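PDB 4Y9V: particle-associated lyase from Acinetobacter bacteriophage AP22, which probably cleaves the capsular polysaccharide of Acinetobacter baumannii as a lyase, serving as the trimeric tailspike of the phage. Local coordinates for residues A[96-99]-A[105-108]. Sequence-based numbering, arbitrary orientation.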
ATOM      1  N   PHE A  96     -27.830  -6.889  21.926  1.00  5.74           N
ATOM      2  CA  PHE A  96     -29.060  -6.369  21.356  1.00  5.89           C
ATOM      3  C   PHE A  96     -28.838  -6.147  19.881  1.00  5.22           C
ATOM      4  O   PHE A  96     -27.776  -5.661  19.514  1.00  6.10           O
ATOM      5  CB  PHE A  96     -29.431  -5.044  22.056  1.00  6.51           C
ATOM      6  CG  PHE A  96     -30.832  -4.586  21.762  1.00  6.96           C
ATOM      7  CD1 PHE A  96     -31.118  -3.765  20.692  1.00  6.38           C
ATOM      8  CD2 PHE A  96     -31.859  -5.008  22.584  1.00 12.79           C
ATOM      9  CE1 PHE A  96     -32.446  -3.350  20.440  1.00  7.17           C
ATOM     10  CE2 PHE A  96     -33.143  -4.597  22.332  1.00 15.91           C
ATOM     11  CZ  PHE A  96     -33.457  -3.789  21.269  1.00 10.55           C
ATOM     12  N   GLU A  97     -29.845  -6.429  19.069  1.00  5.38           N
ATOM     13  CA  GLU A  97     -29.779  -6.215  17.630  1.00  5.20           C
ATOM     14  C   GLU A  97     -31.007  -5.452  17.140  1.00  5.18           C
ATOM     15  O   GLU A  97     -32.136  -5.895  17.395  1.00  6.24           O
ATOM     16  CB  GLU A  97     -29.677  -7.547  16.894  1.00  5.61           C
ATOM     17  CG  GLU A  97     -29.669  -7.391  15.374  1.00  6.03           C
ATOM     18  CD  GLU A  97     -29.423  -8.641  14.570  1.00  7.91           C
ATOM     19  OE1 GLU A  97     -29.361  -9.746  15.163  1.00 10.74           O
ATOM     20  OE2 GLU A  97     -29.272  -8.520  13.317  1.00 10.06           O
ATOM     21  N   PHE A  98     -30.778  -4.349  16.448  1.00  4.94           N
ATOM     22  CA  PHE A  98     -31.826  -3.666  15.707  1.00  5.17           C
ATOM     23  C   PHE A  98     -31.851  -4.140  14.253  1.00  4.85           C
ATOM     24  O   PHE A  98     -30.807  -4.258  13.599  1.00  5.59           O
ATOM     25  CB  PHE A  98     -31.562  -2.147  15.623  1.00  5.45           C
ATOM     26  CG  PHE A  98     -31.859  -1.394  16.889  1.00  5.43           C
ATOM     27  CD1 PHE A  98     -33.166  -0.940  17.146  1.00  5.73           C
ATOM     28  CD2 PHE A  98     -30.872  -1.071  17.834  1.00  6.14           C
ATOM     29  CE1 PHE A  98     -33.440  -0.184  18.259  1.00  6.28           C
ATOM     30  CE2 PHE A  98     -31.170  -0.316  18.954  1.00  7.00           C
ATOM     31  CZ  PHE A  98     -32.452   0.135  19.166  1.00  6.62           C
ATOM     32  N   VAL A  99     -33.077  -4.296  13.725  1.00  5.13           N
ATOM     33  CA  VAL A  99     -33.329  -4.435  12.301  1.00  5.38           C
ATOM     34  C   VAL A  99     -34.291  -3.300  11.942  1.00  5.47           C
ATOM     35  O   VAL A  99     -35.505  -3.395  12.116  1.00  5.84           O
ATOM     36  CB  VAL A  99     -33.891  -5.795  11.896  1.00  6.39           C
ATOM     37  CG1 VAL A  99     -33.969  -5.867  10.374  1.00  7.46           C
ATOM     38  CG2 VAL A  99     -33.082  -6.923  12.460  1.00  8.46           C
ATOM     39  N   VAL A 105     -35.659   6.909  12.217  1.00  5.34           N
ATOM     40  CA  VAL A 105     -34.795   7.943  12.769  1.00  5.50           C
ATOM     41  C   VAL A 105     -35.109   8.041  14.262  1.00  5.40           C
ATOM     42  O   VAL A 105     -36.299   8.156  14.633  1.00  6.76           O
ATOM     43  CB  VAL A 105     -34.984   9.298  12.073  1.00  6.50           C
ATOM     44  CG1 VAL A 105     -34.184  10.384  12.736  1.00  7.66           C
ATOM     45  CG2 VAL A 105     -34.594   9.162  10.607  1.00  7.50           C
ATOM     46  N   PHE A 106     -34.085   8.057  15.099  1.00  5.12           N
ATOM     47  CA  PHE A 106     -34.255   8.317  16.526  1.00  5.17           C
ATOM     48  C   PHE A 106     -33.842   9.774  16.789  1.00  5.28           C
ATOM     49  O   PHE A 106     -32.705  10.142  16.552  1.00  5.78           O
ATOM     50  CB  PHE A 106     -33.448   7.339  17.392  1.00  5.55           C
ATOM     51  CG  PHE A 106     -33.866   5.909  17.129  1.00  5.45           C
ATOM     52  CD1 PHE A 106     -35.099   5.439  17.536  1.00  6.51           C
ATOM     53  CD2 PHE A 106     -33.037   5.026  16.469  1.00  7.60           C
ATOM     54  CE1 PHE A 106     -35.488   4.137  17.266  1.00  6.73           C
ATOM     55  CE2 PHE A 106     -33.444   3.736  16.201  1.00  8.71           C
ATOM     56  CZ  PHE A 106     -34.671   3.281  16.613  1.00  6.68           C
ATOM     57  N   ASN A 107     -34.819  10.578  17.221  0.65  5.36           N
ATOM     58  CA  ASN A 107     -34.581  11.995  17.485  0.65  5.42           C
ATOM     59  C   ASN A 107     -34.362  12.169  18.988  0.65  5.13           C
ATOM     60  O   ASN A 107     -35.330  12.100  19.771  0.65  5.65           O
ATOM     61  CB  ASN A 107     -35.740  12.859  16.952  0.65  6.09           C
ATOM     62  CG  ASN A 107     -35.343  14.323  16.974  0.65  6.54           C
ATOM     63  OD1 ASN A 107     -34.579  14.766  17.817  0.65  6.70           O
ATOM     64  ND2 ASN A 107     -35.902  15.043  16.025  0.65  9.18           N
ATOM     65  N   PHE A 108     -33.120  12.339  19.345  1.00  5.36           N
ATOM     66  CA  PHE A 108     -32.642  12.488  20.713  1.00  5.38           C
ATOM     67  C   PHE A 108     -32.789  13.914  21.240  1.00  5.65           C
ATOM     68  O   PHE A 108     -32.559  14.143  22.442  1.00  6.22           O
ATOM     69  CB  PHE A 108     -31.163  12.108  20.767  1.00  5.67           C
ATOM     70  CG  PHE A 108     -30.862  10.660  20.435  1.00  5.40           C
ATOM     71  CD1 PHE A 108     -31.602   9.620  20.982  1.00  5.88           C
ATOM     72  CD2 PHE A 108     -29.805  10.341  19.591  1.00  5.73           C
ATOM     73  CE1 PHE A 108     -31.289   8.299  20.691  1.00  5.80           C
ATOM     74  CE2 PHE A 108     -29.480   9.038  19.329  1.00  6.08           C
ATOM     75  CZ  PHE A 108     -30.229   8.004  19.850  1.00  5.93           C
TER
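Phe-98 and Phe-106 reach toward each other from two strands whose backbones stay well apart, their CA atoms 12.3 Å from one another, and they illustrate how aromatic side chains can bridge the interior of a solenoid. The closest approach is between CE1 of Phe-98 and CZ of Phe-106, 4.0 Å apart. The ring planes are inclined at 52° and the centroids stand 5.8 Å apart, an oblique pairing. With CG anti to the carbonyl carbon in both residues, each ring extends from a CB that already points at the other strand, which lets the two span the gap between the backbones. The contact is apolar, ring against ring, with no hydrogen bond between the segments. Around it, Phe-96 sets CE1 3.6 Å above the centre of the Phe-98 ring, and Phe-98 also packs against Val-79, Phe-211 and Phe-213. Phe-106 packs on Phe-114, Leu-216 and Val-86. Further out, parallel strands hold each backbone: 77-79 and 211-213 border 96-99, while 83-85 and 215-220 border 105-108. Apolar side chains turned inward from different faces to fill a common core are a hallmark of the parallel beta-helix, consistent with the pectin lyase-like fold of this tailspike, here toward the N-terminal end of the chain.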